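Local atomic coordinates of metallophosphoesterase TT1561-like domain-containing protein (Aquifex aeolicus, PDB entry 2YVT), a protein that is of unknown function but belongs to the calcineurin-like metallophosphoesterase superfamily, whose members typically hydrolyse phosphate esters at a metal site. Residues K12-R17 against G40-N45; P96-A101 against G140-E145; D34-V39 against G86-K91. One frame throughout, in Å; residues are numbered along the deposited sequence.

Interaction 1: residues K12-R17 against G40-N45; sequences KNFKER and GNILKN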
loop_
_atom_site.group_PDB
_atom_site.type_symbol
_atom_site.label_atom_id
_atom_site.label_comp_id
_atom_site.label_asym_id
_atom_site.label_seq_id
_atom_site.Cartn_x
_atom_site.Cartn_y
_atom_site.Cartn_z
ATOM N N LYS A 12 -5.459 2.792 4.034
ATOM C CA LYS A 12 -5.320 1.566 3.247
ATOM C C LYS A 12 -6.683 1.114 2.748
ATOM O O LYS A 12 -7.713 1.462 3.338
ATOM C CB LYS A 12 -4.597 0.453 4.031
ATOM C CG LYS A 12 -5.330 -0.123 5.263
ATOM C CD LYS A 12 -6.097 -1.390 4.939
ATOM C CE LYS A 12 -6.797 -1.954 6.175
ATOM N NZ LYS A 12 -5.954 -2.975 6.880
ATOM N N ASN A 13 -6.677 0.344 1.664
ATOM C CA ASN A 13 -7.907 -0.142 1.029
ATOM C C ASN A 13 -8.856 1.002 0.679
ATOM O O ASN A 13 -10.011 1.040 1.122
ATOM C CB ASN A 13 -8.596 -1.215 1.891
ATOM C CG ASN A 13 -7.931 -2.579 1.774
ATOM O OD1 ASN A 13 -7.319 -2.908 0.749
ATOM N ND2 ASN A 13 -8.075 -3.395 2.816
ATOM N N PHE A 14 -8.348 1.928 -0.133
ATOM C CA PHE A 14 -9.161 3.012 -0.691
ATOM C C PHE A 14 -10.400 2.444 -1.393
ATOM O O PHE A 14 -11.507 2.970 -1.223
ATOM C CB PHE A 14 -8.319 3.879 -1.637
ATOM C CG PHE A 14 -9.114 4.902 -2.371
ATOM C CD1 PHE A 14 -9.609 6.018 -1.704
ATOM C CD2 PHE A 14 -9.372 4.754 -3.735
ATOM C CE1 PHE A 14 -10.364 6.966 -2.388
ATOM C CE2 PHE A 14 -10.133 5.695 -4.427
ATOM C CZ PHE A 14 -10.628 6.802 -3.751
ATOM N N LYS A 15 -10.201 1.376 -2.169
ATOM C CA LYS A 15 -11.290 0.593 -2.782
ATOM C C LYS A 15 -12.346 1.480 -3.450
ATOM O O LYS A 15 -13.555 1.311 -3.256
ATOM C CB LYS A 15 -11.932 -0.360 -1.759
ATOM C CG LYS A 15 -11.063 -1.563 -1.411
ATOM C CD LYS A 15 -11.737 -2.502 -0.414
ATOM C CE LYS A 15 -10.816 -3.659 -0.040
ATOM N NZ LYS A 15 -11.529 -4.771 0.682
ATOM N N GLU A 16 -11.863 2.436 -4.235
ATOM C CA GLU A 16 -12.719 3.310 -5.049
ATOM C C GLU A 16 -13.712 4.165 -4.235
ATOM O O GLU A 16 -14.776 4.544 -4.742
ATOM C CB GLU A 16 -13.439 2.490 -6.129
ATOM C CG GLU A 16 -12.491 1.634 -6.955
ATOM C CD GLU A 16 -13.169 0.846 -8.053
ATOM O OE1 GLU A 16 -14.343 1.142 -8.414
ATOM O OE2 GLU A 16 -12.507 -0.090 -8.550
ATOM N N ARG A 17 -13.358 4.474 -2.988
ATOM C CA ARG A 17 -14.231 5.261 -2.112
ATOM C C ARG A 17 -14.026 6.767 -2.277
ATOM O O ARG A 17 -13.645 7.492 -1.349
ATOM C CB ARG A 17 -14.153 4.792 -0.648
ATOM C CG ARG A 17 -14.650 3.343 -0.446
ATOM C CD ARG A 17 -16.103 3.144 -0.938
ATOM N NE ARG A 17 -17.018 4.003 -0.187
ATOM C CZ ARG A 17 -17.514 3.685 1.009
ATOM N NH1 ARG A 17 -17.219 2.513 1.566
ATOM N NH2 ARG A 17 -18.315 4.529 1.642
ATOM N N GLY A 40 -2.776 0.360 -1.128
ATOM C CA GLY A 40 -3.881 -0.298 -1.806
ATOM C C GLY A 40 -4.688 -1.179 -0.853
ATOM O O GLY A 40 -4.338 -1.323 0.319
ATOM N N ASN A 41 -5.767 -1.786 -1.337
ATOM C CA ASN A 41 -6.209 -1.702 -2.715
ATOM C C ASN A 41 -6.805 -0.368 -3.108
ATOM O O ASN A 41 -7.635 0.192 -2.382
ATOM C CB ASN A 41 -7.250 -2.788 -2.946
ATOM C CG ASN A 41 -6.693 -4.154 -2.656
ATOM O OD1 ASN A 41 -7.091 -4.848 -1.684
ATOM N ND2 ASN A 41 -5.720 -4.534 -3.447
ATOM N N ILE A 42 -6.376 0.126 -4.265
ATOM C CA ILE A 42 -6.990 1.305 -4.875
ATOM C C ILE A 42 -8.284 0.894 -5.575
ATOM O O ILE A 42 -9.332 1.513 -5.377
ATOM C CB ILE A 42 -6.037 2.001 -5.866
ATOM C CG1 ILE A 42 -4.805 2.521 -5.119
ATOM C CG2 ILE A 42 -6.760 3.144 -6.591
ATOM C CD1 ILE A 42 -3.576 2.683 -5.965
ATOM N N LEU A 43 -8.191 -0.163 -6.375
ATOM C CA LEU A 43 -9.330 -0.702 -7.128
ATOM C C LEU A 43 -10.045 -1.835 -6.409
ATOM O O LEU A 43 -9.485 -2.485 -5.525
ATOM C CB LEU A 43 -8.844 -1.253 -8.467
ATOM C CG LEU A 43 -8.140 -0.275 -9.403
ATOM C CD1 LEU A 43 -7.701 -1.001 -10.666
ATOM C CD2 LEU A 43 -9.045 0.916 -9.734
ATOM N N LYS A 44 -11.293 -2.063 -6.809
ATOM C CA LYS A 44 -11.991 -3.289 -6.455
ATOM C C LYS A 44 -11.524 -4.405 -7.400
ATOM O O LYS A 44 -10.924 -5.383 -6.953
ATOM C CB LYS A 44 -13.499 -3.095 -6.537
ATOM C CG LYS A 44 -14.057 -2.054 -5.586
ATOM C CD LYS A 44 -15.530 -2.355 -5.332
ATOM C CE LYS A 44 -16.406 -1.169 -5.606
ATOM N NZ LYS A 44 -17.839 -1.586 -5.525
ATOM N N ASN A 45 -11.797 -4.240 -8.700
ATOM C CA ASN A 45 -11.242 -5.092 -9.758
ATOM C C ASN A 45 -11.564 -6.571 -9.544
ATOM O O ASN A 45 -10.710 -7.446 -9.717
ATOM C CB ASN A 45 -9.719 -4.871 -9.854
ATOM C CG ASN A 45 -9.181 -4.974 -11.279
ATOM O OD1 ASN A 45 -9.930 -5.122 -12.252
ATOM N ND2 ASN A 45 -7.858 -4.863 -11.404
#
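N13 and E16 both set CG anti to the carbonyl carbon (chi1 -78° and -52°), and each then presents a side-chain oxygen to a backbone N-H of G40-N45. The two segments are loops at the C-terminal ends of neighbouring parallel strands, 7-12 and 35-39, where the calcineurin-like fold usually gathers its site residues. The peptide joining G40 to N41 is cis, which turns its C=O and N-H to the same side, and N13 engages both: N13 N gives a hydrogen bond to G40 O at 3.2 Å from above the carbonyl plane, while N13 OD1 accepts from N41 N at 2.8 Å. Further along, K15 N donates to N41 O at 2.8 Å and E16 N to I42 O at 2.9 Å, just where F14-R17 makes a type I' turn. The edge of the F14 ring meets this same I42 oxygen, CD2 lying 3.6 Å from I42 O. E16 extends beyond CG and crosses the K44 side chain at about a right angle; its OE2 also bonds to the Y73 hydroxyl of helix 65-86. An alanine at E16 would probably leave K44 N and the Y73 hydroxyl without this acceptor and open a gap against the CA of L43. The bond K44 N to E16 OE2 measures 2.9 Å, is almost straight at 174°, and arrives from above the carboxylate plane.

Interaction 2: residues P96-A101 against G140-E145; sequences PGKNDA and GGLLTE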
loop_
_atom_site.group_PDB
_atom_site.type_symbol
_atom_site.label_atom_id
_atom_site.label_comp_id
_atom_site.label_asym_id
_atom_site.label_seq_id
_atom_site.Cartn_x
_atom_site.Cartn_y
_atom_site.Cartn_z
ATOM N N PRO A 96 0.665 -0.015 -4.504
ATOM C CA PRO A 96 -0.485 -0.751 -5.026
ATOM C C PRO A 96 -0.833 -1.997 -4.222
ATOM O O PRO A 96 0.049 -2.622 -3.603
ATOM C CB PRO A 96 -0.032 -1.139 -6.446
ATOM C CG PRO A 96 1.453 -1.258 -6.334
ATOM C CD PRO A 96 1.849 -0.159 -5.379
ATOM N N GLY A 97 -2.117 -2.350 -4.237
ATOM C CA GLY A 97 -2.575 -3.574 -3.602
ATOM C C GLY A 97 -2.696 -4.754 -4.558
ATOM O O GLY A 97 -2.352 -4.665 -5.752
ATOM N N LYS A 98 -3.167 -5.876 -4.021
ATOM C CA LYS A 98 -3.392 -7.088 -4.805
ATOM C C LYS A 98 -4.277 -6.844 -6.032
ATOM O O LYS A 98 -4.089 -7.474 -7.067
ATOM C CB LYS A 98 -4.004 -8.147 -3.894
ATOM C CG LYS A 98 -4.414 -9.444 -4.531
ATOM C CD LYS A 98 -5.060 -10.372 -3.488
ATOM C CE LYS A 98 -6.142 -9.669 -2.633
ATOM N NZ LYS A 98 -5.702 -9.094 -1.309
ATOM N N ASN A 99 -5.237 -5.930 -5.924
ATOM C CA ASN A 99 -6.194 -5.735 -7.017
ATOM C C ASN A 99 -5.834 -4.599 -7.968
ATOM O O ASN A 99 -6.616 -4.241 -8.857
ATOM C CB ASN A 99 -7.597 -5.540 -6.456
ATOM C CG ASN A 99 -8.079 -6.757 -5.711
ATOM O OD1 ASN A 99 -8.255 -6.720 -4.492
ATOM N ND2 ASN A 99 -8.244 -7.858 -6.427
ATOM N N ASP A 100 -4.639 -4.046 -7.790
ATOM C CA ASP A 100 -4.214 -2.905 -8.591
ATOM C C ASP A 100 -3.362 -3.396 -9.750
ATOM O O ASP A 100 -2.150 -3.175 -9.827
ATOM C CB ASP A 100 -3.535 -1.878 -7.693
ATOM C CG ASP A 100 -4.505 -1.308 -6.679
ATOM O OD1 ASP A 100 -5.690 -1.166 -7.045
ATOM O OD2 ASP A 100 -4.107 -1.033 -5.527
ATOM N N ALA A 101 -4.057 -4.094 -10.636
ATOM C CA ALA A 101 -3.464 -4.857 -11.712
ATOM C C ALA A 101 -4.321 -4.684 -12.970
ATOM O O ALA A 101 -5.507 -4.376 -12.868
ATOM C CB ALA A 101 -3.414 -6.327 -11.313
ATOM N N GLY A 140 4.367 -3.288 -3.116
ATOM C CA GLY A 140 2.944 -3.604 -3.083
ATOM C C GLY A 140 2.592 -5.036 -3.442
ATOM O O GLY A 140 3.463 -5.906 -3.579
ATOM N N GLY A 141 1.297 -5.280 -3.577
ATOM C CA GLY A 141 0.806 -6.608 -3.908
ATOM C C GLY A 141 0.750 -7.543 -2.720
ATOM O O GLY A 141 1.267 -7.237 -1.642
ATOM N N LEU A 142 0.118 -8.693 -2.925
ATOM C CA LEU A 142 0.047 -9.730 -1.899
ATOM C C LEU A 142 1.352 -10.505 -1.904
ATOM O O LEU A 142 1.713 -11.113 -2.909
ATOM C CB LEU A 142 -1.128 -10.667 -2.171
ATOM C CG LEU A 142 -1.442 -11.640 -1.031
ATOM C CD1 LEU A 142 -2.000 -10.909 0.195
ATOM C CD2 LEU A 142 -2.413 -12.697 -1.524
ATOM N N LEU A 143 2.062 -10.470 -0.781
ATOM C CA LEU A 143 3.328 -11.201 -0.662
ATOM C C LEU A 143 3.006 -12.579 -0.107
ATOM O O LEU A 143 2.249 -12.720 0.865
ATOM C CB LEU A 143 4.334 -10.435 0.206
ATOM C CG LEU A 143 4.522 -8.962 -0.199
ATOM C CD1 LEU A 143 5.649 -8.301 0.577
ATOM C CD2 LEU A 143 4.719 -8.798 -1.724
ATOM N N THR A 144 3.543 -13.584 -0.786
ATOM C CA THR A 144 3.192 -14.981 -0.569
ATOM C C THR A 144 4.455 -15.815 -0.588
ATOM O O THR A 144 5.537 -15.328 -0.923
ATOM C CB THR A 144 2.284 -15.526 -1.702
ATOM O OG1 THR A 144 3.045 -15.632 -2.916
ATOM C CG2 THR A 144 1.059 -14.633 -1.928
ATOM N N GLU A 145 4.313 -17.096 -0.267
ATOM C CA GLU A 145 5.459 -17.986 -0.318
ATOM C C GLU A 145 5.845 -18.343 -1.742
ATOM O O GLU A 145 7.032 -18.345 -2.062
ATOM C CB GLU A 145 5.224 -19.248 0.520
ATOM C CG GLU A 145 5.101 -18.946 2.016
ATOM C CD GLU A 145 6.340 -18.277 2.612
ATOM O OE1 GLU A 145 7.412 -18.268 1.970
ATOM O OE2 GLU A 145 6.241 -17.732 3.731
#
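The loop P96-A101 follows strand 91-95 at the place where metallophosphoesterases usually carry their Gly-Asn-His-Asp/Glu motif, here reading G97-K98-N99-D100, and it meets the G140-G141 end of G140-E145. Its main tie is G141 N to P96 O, a hydrogen bond of 2.9 Å whose donor stands above the carbonyl plane. The same oxygen lies 3.1 Å from G140 CA in a C-H...O contact. Backbone thus presses closely on backbone: a CB on G140 would run into P96 O, and G141 has the positive phi that suits glycine. The turn itself, type I from G97 to D100, is braced internally, as D100 OD2 accepts G97 N at 2.7 Å with an N-H...O angle of 168°, the donor coming to the anti side of the carboxylate. Beyond the glycines the contact becomes apolar. K98 and L142 lie side by side and point the same way, both with CG anti to the backbone N (chi1 175° and -170°), and K98 CD rests 4.0 Å from L142 CD2. The methylenes of the lysine cover the leucine while its NZ reaches on to the hydroxyl of Y181. Around the pair, the backbones of K98 and L142 both bond to L154, just ahead of strand 155-157, which ties the turn to strand 134-144, while F106 of helix 103-112 packs on P96 and D100.

Interaction 3: residues D34-V39 against G86-K91; sequences DILVVV and GELGVK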
loop_
_atom_site.group_PDB
_atom_site.type_symbol
_atom_site.label_atom_id
_atom_site.label_comp_id
_atom_site.label_asym_id
_atom_site.label_seq_id
_atom_site.Cartn_x
_atom_site.Cartn_y
_atom_site.Cartn_z
ATOM N N ASP A 34 2.618 16.145 6.721
ATOM C CA ASP A 34 3.688 16.428 5.777
ATOM C C ASP A 34 3.652 15.478 4.591
ATOM O O ASP A 34 3.997 15.862 3.474
ATOM C CB ASP A 34 5.034 16.370 6.486
ATOM C CG ASP A 34 5.158 17.440 7.537
ATOM O OD1 ASP A 34 5.221 18.634 7.163
ATOM O OD2 ASP A 34 5.141 17.093 8.731
ATOM N N ILE A 35 3.243 14.236 4.848
ATOM C CA ILE A 35 3.030 13.265 3.771
ATOM C C ILE A 35 1.733 12.492 3.953
ATOM O O ILE A 35 1.285 12.271 5.077
ATOM C CB ILE A 35 4.211 12.283 3.564
ATOM C CG1 ILE A 35 4.506 11.468 4.821
ATOM C CG2 ILE A 35 5.460 13.011 3.057
ATOM C CD1 ILE A 35 5.465 10.288 4.555
ATOM N N LEU A 36 1.131 12.141 2.820
ATOM C CA LEU A 36 -0.016 11.254 2.763
ATOM C C LEU A 36 0.454 9.931 2.178
ATOM O O LEU A 36 1.125 9.907 1.140
ATOM C CB LEU A 36 -1.112 11.862 1.877
ATOM C CG LEU A 36 -2.312 10.982 1.518
ATOM C CD1 LEU A 36 -3.133 10.602 2.756
ATOM C CD2 LEU A 36 -3.176 11.706 0.503
ATOM N N VAL A 37 0.126 8.837 2.855
ATOM C CA VAL A 37 0.435 7.503 2.347
ATOM C C VAL A 37 -0.868 6.795 2.027
ATOM O O VAL A 37 -1.737 6.667 2.891
ATOM C CB VAL A 37 1.261 6.674 3.368
ATOM C CG1 VAL A 37 1.373 5.216 2.925
ATOM C CG2 VAL A 37 2.648 7.275 3.534
ATOM N N VAL A 38 -1.011 6.353 0.780
ATOM C CA VAL A 38 -2.186 5.569 0.380
ATOM C C VAL A 38 -1.705 4.174 0.024
ATOM O O VAL A 38 -0.992 3.993 -0.969
ATOM C CB VAL A 38 -2.938 6.175 -0.832
ATOM C CG1 VAL A 38 -4.187 5.368 -1.124
ATOM C CG2 VAL A 38 -3.314 7.644 -0.566
ATOM N N VAL A 39 -2.066 3.197 0.858
ATOM C CA VAL A 39 -1.776 1.799 0.562
ATOM C C VAL A 39 -3.001 1.220 -0.138
ATOM O O VAL A 39 -4.139 1.565 0.206
ATOM C CB VAL A 39 -1.474 0.982 1.849
ATOM C CG1 VAL A 39 -1.037 -0.450 1.493
ATOM C CG2 VAL A 39 -0.406 1.674 2.694
ATOM N N GLY A 86 -4.335 13.590 -6.071
ATOM C CA GLY A 86 -3.431 14.689 -6.425
ATOM C C GLY A 86 -3.950 16.047 -5.976
ATOM O O GLY A 86 -3.201 16.852 -5.418
ATOM N N GLU A 87 -5.244 16.276 -6.190
ATOM C CA GLU A 87 -5.891 17.540 -5.818
ATOM C C GLU A 87 -5.928 17.820 -4.311
ATOM O O GLU A 87 -6.208 18.946 -3.898
ATOM C CB GLU A 87 -7.298 17.609 -6.415
ATOM C CG GLU A 87 -7.269 17.787 -7.927
ATOM C CD GLU A 87 -8.632 18.046 -8.535
ATOM O OE1 GLU A 87 -9.640 18.064 -7.793
ATOM O OE2 GLU A 87 -8.691 18.239 -9.767
ATOM N N LEU A 88 -5.644 16.809 -3.489
ATOM C CA LEU A 88 -5.523 17.033 -2.047
ATOM C C LEU A 88 -4.278 17.862 -1.721
ATOM O O LEU A 88 -4.191 18.476 -0.652
ATOM C CB LEU A 88 -5.502 15.707 -1.279
ATOM C CG LEU A 88 -6.777 14.868 -1.395
ATOM C CD1 LEU A 88 -6.558 13.524 -0.714
ATOM C CD2 LEU A 88 -7.953 15.620 -0.776
ATOM N N GLY A 89 -3.311 17.838 -2.641
ATOM C CA GLY A 89 -2.174 18.769 -2.625
ATOM C C GLY A 89 -1.024 18.459 -1.686
ATOM O O GLY A 89 -0.133 19.289 -1.515
ATOM N N VAL A 90 -1.042 17.277 -1.070
ATOM C CA VAL A 90 -0.002 16.847 -0.127
ATOM C C VAL A 90 1.047 15.996 -0.851
ATOM O O VAL A 90 0.724 15.308 -1.820
ATOM C CB VAL A 90 -0.639 15.985 1.014
ATOM C CG1 VAL A 90 0.334 15.782 2.176
ATOM C CG2 VAL A 90 -1.942 16.606 1.505
ATOM N N LYS A 91 2.306 16.047 -0.406
ATOM C CA LYS A 91 3.287 15.052 -0.855
ATOM C C LYS A 91 2.727 13.674 -0.525
ATOM O O LYS A 91 2.370 13.408 0.618
ATOM C CB LYS A 91 4.643 15.249 -0.168
ATOM C CG LYS A 91 5.689 14.195 -0.556
ATOM C CD LYS A 91 6.157 14.365 -1.999
ATOM C CE LYS A 91 6.920 13.141 -2.494
ATOM N NZ LYS A 91 6.001 12.151 -3.164
HETATM O O HOH W 1 3.147 17.836 1.689
#
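K91 O receives the backbone N-H of L36 in a bond of 2.8 Å, nearly along the C=O axis and almost straight at 168°, and I35 CA adds a C-H...O contact to the same oxygen at 3.2 Å. A water makes the second link, on the other side of I35: it donates to D34 O at 2.8 Å and accepts from K91 N at 2.9 Å, in place of the direct bond a closer parallel pairing would have. This is the start of the pairing between the parallel strands 35-39 and 91-95, a crossover connected through helices 46-57 and 65-86. Beside the polar links lie the side chains. V90 CG1, anti to the backbone N (chi1 -167°), sits 3.8 Å from L36 N and also near D34 O. L36 CD2 meets L88 CD1 at 4.0 Å, the two leucines crossing obliquely, and helix 21-31 covers L88 and V90 through I28. I35 and K91 run side by side, CG2 of the isoleucine 3.8 Å from CG of the lysine, before the bent lysine chain carries NZ to N119 O; the lysine also makes a cation-pi contact with F93. One direct bond and one water bridge thus leave the polar part of the contact to the backbone, while L36, L88 and V90 form an apolar patch beside it and I35 packs instead on V8 and W130.

Overall arrangement
Interactions 1 and 2, with centres 12 Å apart, are directly joined: the carboxylate of D100 probably takes L43 N on OD1 and I42 N on OD2, each at 2.8 Å, so the two loops brace one another. The loops 12-17, 40-45 and 96-101 correspond to those that carry metal ligands in relatives, although K98 and N99 stand where the Asn and His of the usual motif would be. Interaction 3 lies near the other end of the same parallel strands, its centre 15 Å from interaction 1 and 21 Å from interaction 2. It touches interaction 1 where K12 CB packs 3.8 Å from V39 CB, whereas its nearest atoms stay about 6 Å from interaction 2.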